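Local coordinates for 3-hydroxyacyl-CoA dehydrogenase (Burkholderia thailandensis, PDB 4XGN), which probably catalyses the NAD-dependent interconversion of 3-hydroxyacyl-CoA and 3-oxoacyl-CoA as a short-chain dehydrogenase with a Rossmann fold, at residues A[9-14]-A[238-243]; A[117-122]-A[164-169]. One frame throughout, in Å; residues are numbered along the deposited sequence.

Contact 1. Residues A[9-14]-A[238-243]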
ATOM      1  N   MET A   9      -1.412  13.899 -25.449  1.00 30.21           N
ATOM      2  CA  MET A   9      -2.728  13.797 -26.084  1.00 29.57           C
ATOM      3  C   MET A   9      -3.364  15.177 -26.002  1.00 28.99           C
ATOM      4  O   MET A   9      -3.234  15.849 -24.963  1.00 28.24           O
ATOM      5  CB  MET A   9      -3.601  12.722 -25.393  1.00 29.40           C
ATOM      6  CG  MET A   9      -4.771  12.209 -26.222  1.00 29.71           C
ATOM      7  SD  MET A   9      -5.606  10.841 -25.357  1.00 29.73           S
ATOM      8  CE  MET A   9      -6.458  11.801 -24.084  1.00 28.64           C
ATOM      9  N   GLU A  10      -3.999  15.582 -27.117  1.00 28.07           N
ATOM     10  CA  GLU A  10      -4.742  16.838 -27.257  1.00 27.86           C
ATOM     11  C   GLU A  10      -6.144  16.745 -26.645  1.00 26.21           C
ATOM     12  O   GLU A  10      -6.890  15.831 -26.979  1.00 26.77           O
ATOM     13  CB  GLU A  10      -4.939  17.172 -28.750  1.00 28.98           C
ATOM     14  N   ILE A  11      -6.480  17.663 -25.742  1.00 24.21           N
ATOM     15  CA  ILE A  11      -7.859  17.816 -25.290  1.00 23.69           C
ATOM     16  C   ILE A  11      -8.709  18.534 -26.345  1.00 23.18           C
ATOM     17  O   ILE A  11      -9.825  18.143 -26.609  1.00 22.21           O
ATOM     18  CB  ILE A  11      -7.919  18.551 -23.942  1.00 23.72           C
ATOM     19  CG1 ILE A  11      -7.309  17.643 -22.859  1.00 23.72           C
ATOM     20  CG2 ILE A  11      -9.366  18.960 -23.589  1.00 23.70           C
ATOM     21  CD1 ILE A  11      -7.022  18.375 -21.582  1.00 24.16           C
ATOM     22  N   ARG A  12      -8.143  19.562 -26.988  1.00 23.49           N
ATOM     23  CA  ARG A  12      -8.899  20.367 -27.950  1.00 24.65           C
ATOM     24  C   ARG A  12      -9.538  19.555 -29.085  1.00 24.68           C
ATOM     25  O   ARG A  12      -8.863  18.760 -29.734  1.00 24.60           O
ATOM     26  CB  ARG A  12      -7.978  21.422 -28.550  1.00 26.22           C
ATOM     27  CG  ARG A  12      -8.627  22.370 -29.534  1.00 28.31           C
ATOM     28  CD  ARG A  12      -7.780  23.638 -29.659  1.00 29.78           C
ATOM     29  NE  ARG A  12      -7.789  24.384 -28.397  1.00 31.13           N
ATOM     30  CZ  ARG A  12      -8.805  25.123 -27.927  1.00 32.01           C
ATOM     31  NH1 ARG A  12      -9.937  25.288 -28.599  1.00 33.81           N
ATOM     32  NH2 ARG A  12      -8.667  25.732 -26.754  1.00 33.53           N
ATOM     33  N   ASP A  13     -10.847  19.761 -29.272  1.00 25.00           N
ATOM     34  CA  ASP A  13     -11.669  19.134 -30.304  1.00 25.97           C
ATOM     35  C   ASP A  13     -11.893  17.637 -30.170  1.00 24.79           C
ATOM     36  O   ASP A  13     -12.593  17.067 -31.006  1.00 26.21           O
ATOM     37  CB  ASP A  13     -11.143  19.470 -31.730  1.00 28.14           C
ATOM     38  CG  ASP A  13     -11.128  20.967 -32.024  1.00 30.22           C
ATOM     39  OD1 ASP A  13     -12.148  21.666 -31.719  1.00 32.16           O
ATOM     40  OD2 ASP A  13     -10.107  21.418 -32.594  1.00 33.03           O
ATOM     41  N   ASN A  14     -11.412  17.002 -29.093  1.00 22.98           N
ATOM     42  CA  ASN A  14     -11.693  15.597 -28.845  1.00 21.83           C
ATOM     43  C   ASN A  14     -12.811  15.513 -27.829  1.00 20.05           C
ATOM     44  O   ASN A  14     -13.144  16.520 -27.170  1.00 19.41           O
ATOM     45  CB  ASN A  14     -10.448  14.847 -28.334  1.00 21.98           C
ATOM     46  CG  ASN A  14      -9.469  14.550 -29.462  1.00 23.29           C
ATOM     47  OD1 ASN A  14      -9.875  14.076 -30.538  1.00 24.54           O
ATOM     48  ND2 ASN A  14      -8.212  14.881 -29.255  1.00 23.77           N
ATOM     49  N   ILE A 238      -3.370  13.668 -15.987  1.00 12.72           N
ATOM     50  CA  ILE A 238      -3.440  12.296 -16.391  1.00 12.91           C
ATOM     51  C   ILE A 238      -3.667  12.134 -17.889  1.00 13.57           C
ATOM     52  O   ILE A 238      -2.993  11.336 -18.535  1.00 13.49           O
ATOM     53  CB  ILE A 238      -4.503  11.519 -15.597  1.00 12.63           C
ATOM     54  CG1 ILE A 238      -4.087  11.403 -14.131  1.00 12.52           C
ATOM     55  CG2 ILE A 238      -4.790  10.169 -16.299  1.00 12.67           C
ATOM     56  CD1 ILE A 238      -5.212  11.025 -13.183  1.00 12.41           C
ATOM     57  N   PHE A 239      -4.606  12.896 -18.463  1.00 14.22           N
ATOM     58  CA  PHE A 239      -4.756  12.901 -19.911  1.00 15.22           C
ATOM     59  C   PHE A 239      -3.500  13.297 -20.652  1.00 15.38           C
ATOM     60  O   PHE A 239      -3.178  12.643 -21.616  1.00 15.43           O
ATOM     61  CB  PHE A 239      -5.945  13.788 -20.350  1.00 15.95           C
ATOM     62  CG  PHE A 239      -7.317  13.237 -20.005  1.00 16.79           C
ATOM     63  CD1 PHE A 239      -7.592  11.891 -20.041  1.00 17.49           C
ATOM     64  CD2 PHE A 239      -8.364  14.115 -19.726  1.00 17.82           C
ATOM     65  CE1 PHE A 239      -8.873  11.413 -19.738  1.00 18.17           C
ATOM     66  CE2 PHE A 239      -9.643  13.659 -19.438  1.00 18.39           C
ATOM     67  CZ  PHE A 239      -9.892  12.304 -19.428  1.00 18.22           C
ATOM     68  N   GLU A 240      -2.770  14.299 -20.167  1.00 15.33           N
ATOM     69  CA  GLU A 240      -1.605  14.825 -20.877  1.00 16.48           C
ATOM     70  C   GLU A 240      -0.282  14.134 -20.575  1.00 15.98           C
ATOM     71  O   GLU A 240       0.718  14.505 -21.180  1.00 17.42           O
ATOM     72  CB  GLU A 240      -1.506  16.337 -20.650  1.00 17.65           C
ATOM     73  CG  GLU A 240      -2.748  17.066 -21.190  1.00 18.91           C
ATOM     74  CD  GLU A 240      -2.736  18.582 -21.029  1.00 20.60           C
ATOM     75  OE1 GLU A 240      -2.058  19.125 -20.124  1.00 21.71           O
ATOM     76  OE2 GLU A 240      -3.439  19.251 -21.804  1.00 22.97           O
ATOM     77  N   ASN A 241      -0.239  13.190 -19.641  1.00 14.67           N
ATOM     78  CA  ASN A 241       1.032  12.550 -19.289  1.00 14.23           C
ATOM     79  C   ASN A 241       1.046  11.102 -19.743  1.00 14.10           C
ATOM     80  O   ASN A 241       0.438  10.241 -19.110  1.00 13.79           O
ATOM     81  CB  ASN A 241       1.333  12.686 -17.808  1.00 13.38           C
ATOM     82  CG  ASN A 241       2.769  12.340 -17.473  1.00 13.07           C
ATOM     83  OD1 ASN A 241       3.389  11.470 -18.103  1.00 12.87           O
ATOM     84  ND2 ASN A 241       3.313  13.041 -16.480  1.00 12.60           N
ATOM     85  N   PRO A 242       1.765  10.810 -20.829  1.00 14.80           N
ATOM     86  CA  PRO A 242       1.749   9.453 -21.365  1.00 14.92           C
ATOM     87  C   PRO A 242       2.265   8.371 -20.460  1.00 14.55           C
ATOM     88  O   PRO A 242       1.994   7.203 -20.729  1.00 14.65           O
ATOM     89  CB  PRO A 242       2.631   9.575 -22.602  1.00 15.79           C
ATOM     90  CG  PRO A 242       2.522  10.988 -22.959  1.00 16.22           C
ATOM     91  CD  PRO A 242       2.641  11.662 -21.653  1.00 15.65           C
ATOM     92  N   MET A 243       2.960   8.740 -19.380  1.00 13.80           N
ATOM     93  CA  MET A 243       3.559   7.715 -18.487  1.00 13.62           C
ATOM     94  C   MET A 243       2.670   7.349 -17.290  1.00 12.47           C
ATOM     95  O   MET A 243       3.024   6.407 -16.537  1.00 12.16           O
ATOM     96  CB  MET A 243       4.933   8.148 -17.993  1.00 14.48           C
ATOM     97  CG  MET A 243       6.016   7.908 -19.029  1.00 15.52           C
ATOM     98  SD  MET A 243       6.347   6.166 -19.393  1.00 17.35           S
ATOM     99  CE  MET A 243       7.007   5.637 -17.816  1.00 17.09           C
TER
HETATM  100  O   HOH W   1      -0.912  12.007 -23.245  1.00 20.43           O
HETATM  101  O   HOH W   2      -4.035  18.713 -24.391  1.00 31.93           O
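M9 meets F239 through the end of its side chain: CE lies 4.2 Å from CD1 of the ring, approaching it obliquely. Trans torsions at chi1 (-161°) and chi2 carry the methionine outward, and a bend at chi3 (74°) then brings the methyl to the phenyl ring. Closer to the backbone, M9 CB rests 3.8 Å from F239 O. I11 brings its methyl CD1 within 3.7 Å of the carboxylate oxygen E240 OE2, a van der Waals touch in which the two side chains cross at about a right angle.

Two waters do the polar work between the segments. One accepts from M9 N and donates to F239 O, joining the N-terminal arm to the last turn of helix 228-240. The other is gripped by three bonds: it accepts from I11 N at 3.0 Å and donates to M9 O and, at 2.7 Å, to E240 OE2. That carboxylate oxygen also forms a salt bridge with R236 one turn back. Further out, N14 ND2 reaches back 2.8 Å to E10 O, from above the carbonyl plane of the residue before the type II turn I11-N14, while M9 and F239 both pack on V147 of the central sheet.

The contact is thus one methionine-ring contact with two water bridges beside it, which satisfy backbone groups of the N-terminal arm and couple it to a carboxylate probably kept ionised by its arginine.

Contact 2. Residues A[117-122]-A[164-169]; sequences TVNLIG and AAYAAS. With NAD (nicotinamide-adenine-dinucleotide), chain I; EDO (1,2-ethanediol), chain J.
Helices 109-135 and 164-184 flank the coenzyme site of this short-chain dehydrogenase, and the second carries the YxxxK signature of the family, here Y166 and K170. Over the paired segments the axes run nearly parallel, 15° apart, at a closest approach of 9.2 Å. One polar bond joins them: N119 ND2 donates to S169 OG at 3.0 Å in a nearly straight bond, the hydroxyl lying close to the amide plane. S169 OG in turn donates to Y166 O at 2.8 Å, one turn back on its own helix; a chi1 of 78°, placing OG between the backbone N and the carbonyl carbon, lets it face both partners. The amide nitrogen also donates to I94 O, so both bonds fix how the amide is turned.

That same ND2 comes obliquely to the Y166 ring, 3.6 Å from CD1, with amide and ring planes 77° apart. Beside this polar cluster, L120 CB packs 3.9 Å from S169 O, while the leucine also meets its counterpart L120 of the third subunit. At the far end of the tyrosine, OH makes short hydrogen bonds of 2.6 Å to O2D of the ribose on the nicotinamide side of NAD, an atom at the ring edge in its plane, and 2.7 Å to O1 of an ethanediol probably left from crystallisation. V118 CG1 touches the adenine amino group N6A, and K170 also binds NAD.

N119, S153, Y166 and K170 correspond to the asparagine-serine-tyrosine-lysine tetrad of the family and are probably the catalytic residues; S153 touches the Y166 side chain, whereas S169 is a separate serine. N119 ties the tyrosine-bearing helix to its neighbour and to the I94 loop, which probably helps to position Y166.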
ATOM      1  N   THR A 117     -23.157  -1.266  -6.296  1.00 11.14           N
ATOM      2  CA  THR A 117     -23.703  -1.250  -7.660  1.00 11.41           C
ATOM      3  C   THR A 117     -23.458   0.057  -8.402  1.00 11.34           C
ATOM      4  O   THR A 117     -22.996   0.047  -9.559  1.00 11.37           O
ATOM      5  CB  THR A 117     -25.177  -1.691  -7.687  1.00 11.93           C
ATOM      6  OG1 THR A 117     -25.229  -3.034  -7.208  1.00 12.00           O
ATOM      7  CG2 THR A 117     -25.729  -1.592  -9.088  1.00 12.23           C
ATOM      8  N   VAL A 118     -23.687   1.181  -7.739  1.00 11.18           N
ATOM      9  CA  VAL A 118     -23.422   2.438  -8.381  1.00 11.17           C
ATOM     10  C   VAL A 118     -21.950   2.702  -8.550  1.00 10.90           C
ATOM     11  O   VAL A 118     -21.500   3.053  -9.635  1.00 10.73           O
ATOM     12  CB  VAL A 118     -24.078   3.601  -7.638  1.00 11.50           C
ATOM     13  CG1 VAL A 118     -23.715   4.933  -8.244  1.00 11.48           C
ATOM     14  CG2 VAL A 118     -25.588   3.413  -7.647  1.00 12.01           C
ATOM     15  N   ASN A 119     -21.187   2.546  -7.457  1.00 10.49           N
ATOM     16  CA  ASN A 119     -19.826   3.028  -7.429  1.00 10.32           C
ATOM     17  C   ASN A 119     -18.850   2.121  -8.126  1.00 10.11           C
ATOM     18  O   ASN A 119     -17.900   2.608  -8.721  1.00 10.14           O
ATOM     19  CB  ASN A 119     -19.381   3.213  -5.978  1.00 10.32           C
ATOM     20  CG  ASN A 119     -20.087   4.353  -5.263  1.00 10.46           C
ATOM     21  OD1 ASN A 119     -20.926   5.069  -5.837  1.00 10.77           O
ATOM     22  ND2 ASN A 119     -19.712   4.566  -4.013  1.00 10.49           N
ATOM     23  N   LEU A 120     -19.050   0.810  -8.013  1.00  9.96           N
ATOM     24  CA  LEU A 120     -18.088  -0.146  -8.491  1.00  9.85           C
ATOM     25  C   LEU A 120     -18.576  -0.801  -9.770  1.00  9.92           C
ATOM     26  O   LEU A 120     -17.913  -0.704 -10.794  1.00  9.94           O
ATOM     27  CB  LEU A 120     -17.747  -1.156  -7.370  1.00  9.80           C
ATOM     28  CG  LEU A 120     -16.772  -2.279  -7.732  1.00  9.79           C
ATOM     29  CD1 LEU A 120     -15.483  -1.772  -8.370  1.00  9.71           C
ATOM     30  CD2 LEU A 120     -16.488  -3.133  -6.522  1.00  9.74           C
ATOM     31  N   ILE A 121     -19.721  -1.480  -9.714  1.00  9.97           N
ATOM     32  CA  ILE A 121     -20.263  -2.138 -10.899  1.00 10.15           C
ATOM     33  C   ILE A 121     -20.492  -1.067 -11.981  1.00 10.19           C
ATOM     34  O   ILE A 121     -20.158  -1.292 -13.154  1.00 10.25           O
ATOM     35  CB  ILE A 121     -21.523  -2.955 -10.584  1.00 10.42           C
ATOM     36  CG1 ILE A 121     -21.147  -4.089  -9.610  1.00 10.31           C
ATOM     37  CG2 ILE A 121     -22.141  -3.483 -11.883  1.00 10.76           C
ATOM     38  CD1 ILE A 121     -22.324  -4.901  -9.147  1.00 10.64           C
ATOM     39  N   GLY A 122     -21.074   0.074 -11.570  1.00 10.24           N
ATOM     40  CA  GLY A 122     -21.352   1.193 -12.469  1.00 10.42           C
ATOM     41  C   GLY A 122     -20.107   1.723 -13.136  1.00 10.40           C
ATOM     42  O   GLY A 122     -20.116   1.980 -14.347  1.00 10.79           O
ATOM     43  N   ALA A 164     -18.194   1.261   5.656  1.00 10.46           N
ATOM     44  CA  ALA A 164     -17.863  -0.051   5.104  1.00 10.27           C
ATOM     45  C   ALA A 164     -18.286  -0.229   3.639  1.00 10.04           C
ATOM     46  O   ALA A 164     -17.472  -0.643   2.794  1.00  9.76           O
ATOM     47  CB  ALA A 164     -18.419  -1.144   5.955  1.00 10.58           C
ATOM     48  N   ALA A 165     -19.512   0.163   3.313  1.00 10.05           N
ATOM     49  CA  ALA A 165     -19.982   0.041   1.931  1.00  9.95           C
ATOM     50  C   ALA A 165     -19.216   0.943   0.960  1.00  9.67           C
ATOM     51  O   ALA A 165     -18.745   0.482  -0.075  1.00  9.65           O
ATOM     52  CB  ALA A 165     -21.455   0.345   1.814  1.00 10.15           C
ATOM     53  N   TYR A 166     -19.082   2.209   1.319  1.00  9.69           N
ATOM     54  CA  TYR A 166     -18.365   3.177   0.485  1.00  9.63           C
ATOM     55  C   TYR A 166     -16.897   2.774   0.315  1.00  9.28           C
ATOM     56  O   TYR A 166     -16.400   2.709  -0.792  1.00  9.03           O
ATOM     57  CB  TYR A 166     -18.471   4.540   1.121  1.00  9.95           C
ATOM     58  CG  TYR A 166     -17.935   5.670   0.274  1.00 10.03           C
ATOM     59  CD1 TYR A 166     -18.556   6.032  -0.898  1.00 10.22           C
ATOM     60  CD2 TYR A 166     -16.877   6.421   0.706  1.00 10.19           C
ATOM     61  CE1 TYR A 166     -18.106   7.096  -1.646  1.00 10.30           C
ATOM     62  CE2 TYR A 166     -16.395   7.481  -0.044  1.00 10.28           C
ATOM     63  CZ  TYR A 166     -17.043   7.837  -1.205  1.00 10.30           C
ATOM     64  OH  TYR A 166     -16.627   8.921  -1.976  1.00 10.51           O
ATOM     65  N   ALA A 167     -16.259   2.404   1.418  1.00  9.15           N
ATOM     66  CA  ALA A 167     -14.876   1.974   1.355  1.00  9.00           C
ATOM     67  C   ALA A 167     -14.702   0.722   0.504  1.00  8.88           C
ATOM     68  O   ALA A 167     -13.807   0.647  -0.336  1.00  8.80           O
ATOM     69  CB  ALA A 167     -14.348   1.710   2.745  1.00  9.07           C
ATOM     70  N   ALA A 168     -15.588  -0.255   0.676  1.00  8.86           N
ATOM     71  CA  ALA A 168     -15.535  -1.438  -0.197  1.00  8.74           C
ATOM     72  C   ALA A 168     -15.613  -1.085  -1.664  1.00  8.58           C
ATOM     73  O   ALA A 168     -14.852  -1.565  -2.459  1.00  8.43           O
ATOM     74  CB  ALA A 168     -16.630  -2.422   0.152  1.00  8.90           C
ATOM     75  N   SER A 169     -16.573  -0.242  -2.009  1.00  8.69           N
ATOM     76  CA  SER A 169     -16.744   0.155  -3.359  1.00  8.68           C
ATOM     77  C   SER A 169     -15.568   0.894  -3.936  1.00  8.53           C
ATOM     78  O   SER A 169     -15.181   0.634  -5.066  1.00  8.80           O
ATOM     79  CB  SER A 169     -18.049   0.951  -3.538  1.00  8.89           C
ATOM     80  OG  SER A 169     -17.926   2.306  -3.100  1.00  8.92           O
TER
HETATM   81  PA  NAD I 300     -22.017  14.868  -6.358  1.00 13.16           P
HETATM   82  O1A NAD I 300     -23.116  14.262  -5.561  1.00 13.48           O
HETATM   83  O2A NAD I 300     -21.947  16.363  -6.421  1.00 13.99           O
HETATM   84  O5B NAD I 300     -22.014  14.299  -7.857  1.00 13.10           O
HETATM   85  C5B NAD I 300     -22.264  12.936  -8.125  1.00 12.72           C
HETATM   86  C4B NAD I 300     -23.066  12.825  -9.433  1.00 12.82           C
HETATM   87  O4B NAD I 300     -23.245  11.508  -9.557  1.00 12.80           O
HETATM   88  C3B NAD I 300     -24.479  13.447  -9.293  1.00 13.17           C
HETATM   89  O3B NAD I 300     -24.755  14.451 -10.214  1.00 13.23           O
HETATM   90  C2B NAD I 300     -25.328  12.167  -9.401  1.00 13.10           C
HETATM   91  O2B NAD I 300     -26.693  12.486  -9.858  1.00 13.51           O
HETATM   92  C1B NAD I 300     -24.629  11.314 -10.145  1.00 12.81           C
HETATM   93  N9A NAD I 300     -24.995   9.949  -9.930  1.00 12.49           N
HETATM   94  C8A NAD I 300     -25.275   9.292  -8.760  1.00 12.52           C
HETATM   95  N7A NAD I 300     -25.654   8.001  -9.034  1.00 12.14           N
HETATM   96  C5A NAD I 300     -25.568   7.900 -10.353  1.00 12.29           C
HETATM   97  C6A NAD I 300     -25.807   6.835 -11.182  1.00 12.24           C
HETATM   98  N6A NAD I 300     -26.287   5.533 -10.851  1.00 12.13           N
HETATM   99  N1A NAD I 300     -25.637   6.991 -12.504  1.00 12.40           N
HETATM  100  C2A NAD I 300     -25.232   8.184 -13.038  1.00 12.62           C
HETATM  101  N3A NAD I 300     -24.972   9.244 -12.217  1.00 12.60           N
HETATM  102  C4A NAD I 300     -25.172   9.069 -10.893  1.00 12.38           C
HETATM  103  O3  NAD I 300     -20.734  14.294  -5.581  1.00 12.94           O
HETATM  104  PN  NAD I 300     -19.184  14.488  -6.045  1.00 13.10           P
HETATM  105  O1N NAD I 300     -18.474  15.003  -4.836  1.00 12.94           O
HETATM  106  O2N NAD I 300     -18.976  15.318  -7.302  1.00 13.35           O
HETATM  107  O5D NAD I 300     -18.715  12.961  -6.312  1.00 12.82           O
HETATM  108  C5D NAD I 300     -17.970  12.583  -7.467  1.00 12.65           C
HETATM  109  C4D NAD I 300     -17.152  11.368  -7.245  1.00 12.31           C
HETATM  110  O4D NAD I 300     -16.191  11.730  -6.344  1.00 12.52           O
HETATM  111  C3D NAD I 300     -17.958  10.219  -6.588  1.00 12.36           C
HETATM  112  O3D NAD I 300     -17.565   9.002  -7.055  1.00 12.37           O
HETATM  113  C2D NAD I 300     -17.558  10.434  -5.102  1.00 12.26           C
HETATM  114  O2D NAD I 300     -17.821   9.198  -4.293  1.00 11.95           O
HETATM  115  C1D NAD I 300     -16.276  10.726  -5.162  1.00 12.11           C
HETATM  116  N1N NAD I 300     -15.650  11.414  -4.038  1.00 12.18           N
HETATM  117  C2N NAD I 300     -16.116  12.600  -3.523  1.00 12.54           C
HETATM  118  C3N NAD I 300     -15.498  13.231  -2.451  1.00 12.79           C
HETATM  119  C7N NAD I 300     -16.005  14.498  -1.830  1.00 13.35           C
HETATM  120  O7N NAD I 300     -15.557  14.850  -0.765  1.00 13.64           O
HETATM  121  N7N NAD I 300     -16.968  15.297  -2.502  1.00 13.60           N
HETATM  122  C4N NAD I 300     -14.343  12.630  -1.906  1.00 12.57           C
HETATM  123  C5N NAD I 300     -13.854  11.466  -2.442  1.00 12.26           C
HETATM  124  C6N NAD I 300     -14.495  10.864  -3.503  1.00 11.98           C
HETATM  125  C1  EDO J 301     -17.132  11.040   0.899  1.00 19.69           C
HETATM  126  O1  EDO J 301     -16.077  10.692  -0.027  1.00 18.64           O
HETATM  127  C2  EDO J 301     -17.354  12.568   0.934  1.00 19.89           C
HETATM  128  O2  EDO J 301     -16.192  13.267   1.435  1.00 19.46           O

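How the contacts relate
From the N terminus, the arm 9-14 comes first and leads into strand 15-19, an inner strand of the parallel sheet. Contact 1 closes only when the chain reaches the end of helix 228-240, more than 220 residues later, so almost the whole Rossmann fold lies within its span. Contact 2 falls inside that span: it closes a shorter loop, from helix 109-135 through strand 146-151 to helix 164-184. The two do not cross. The centres of contacts 1 and 2 are about 28 Å apart, on opposite sides of the chain's centre, and the nearest atoms of contacts 1 and 2 are about 15 Å apart. One ties the N-terminal arm to the end of helix 228-240 against the sheet; the other pairs two helices beside the coenzyme.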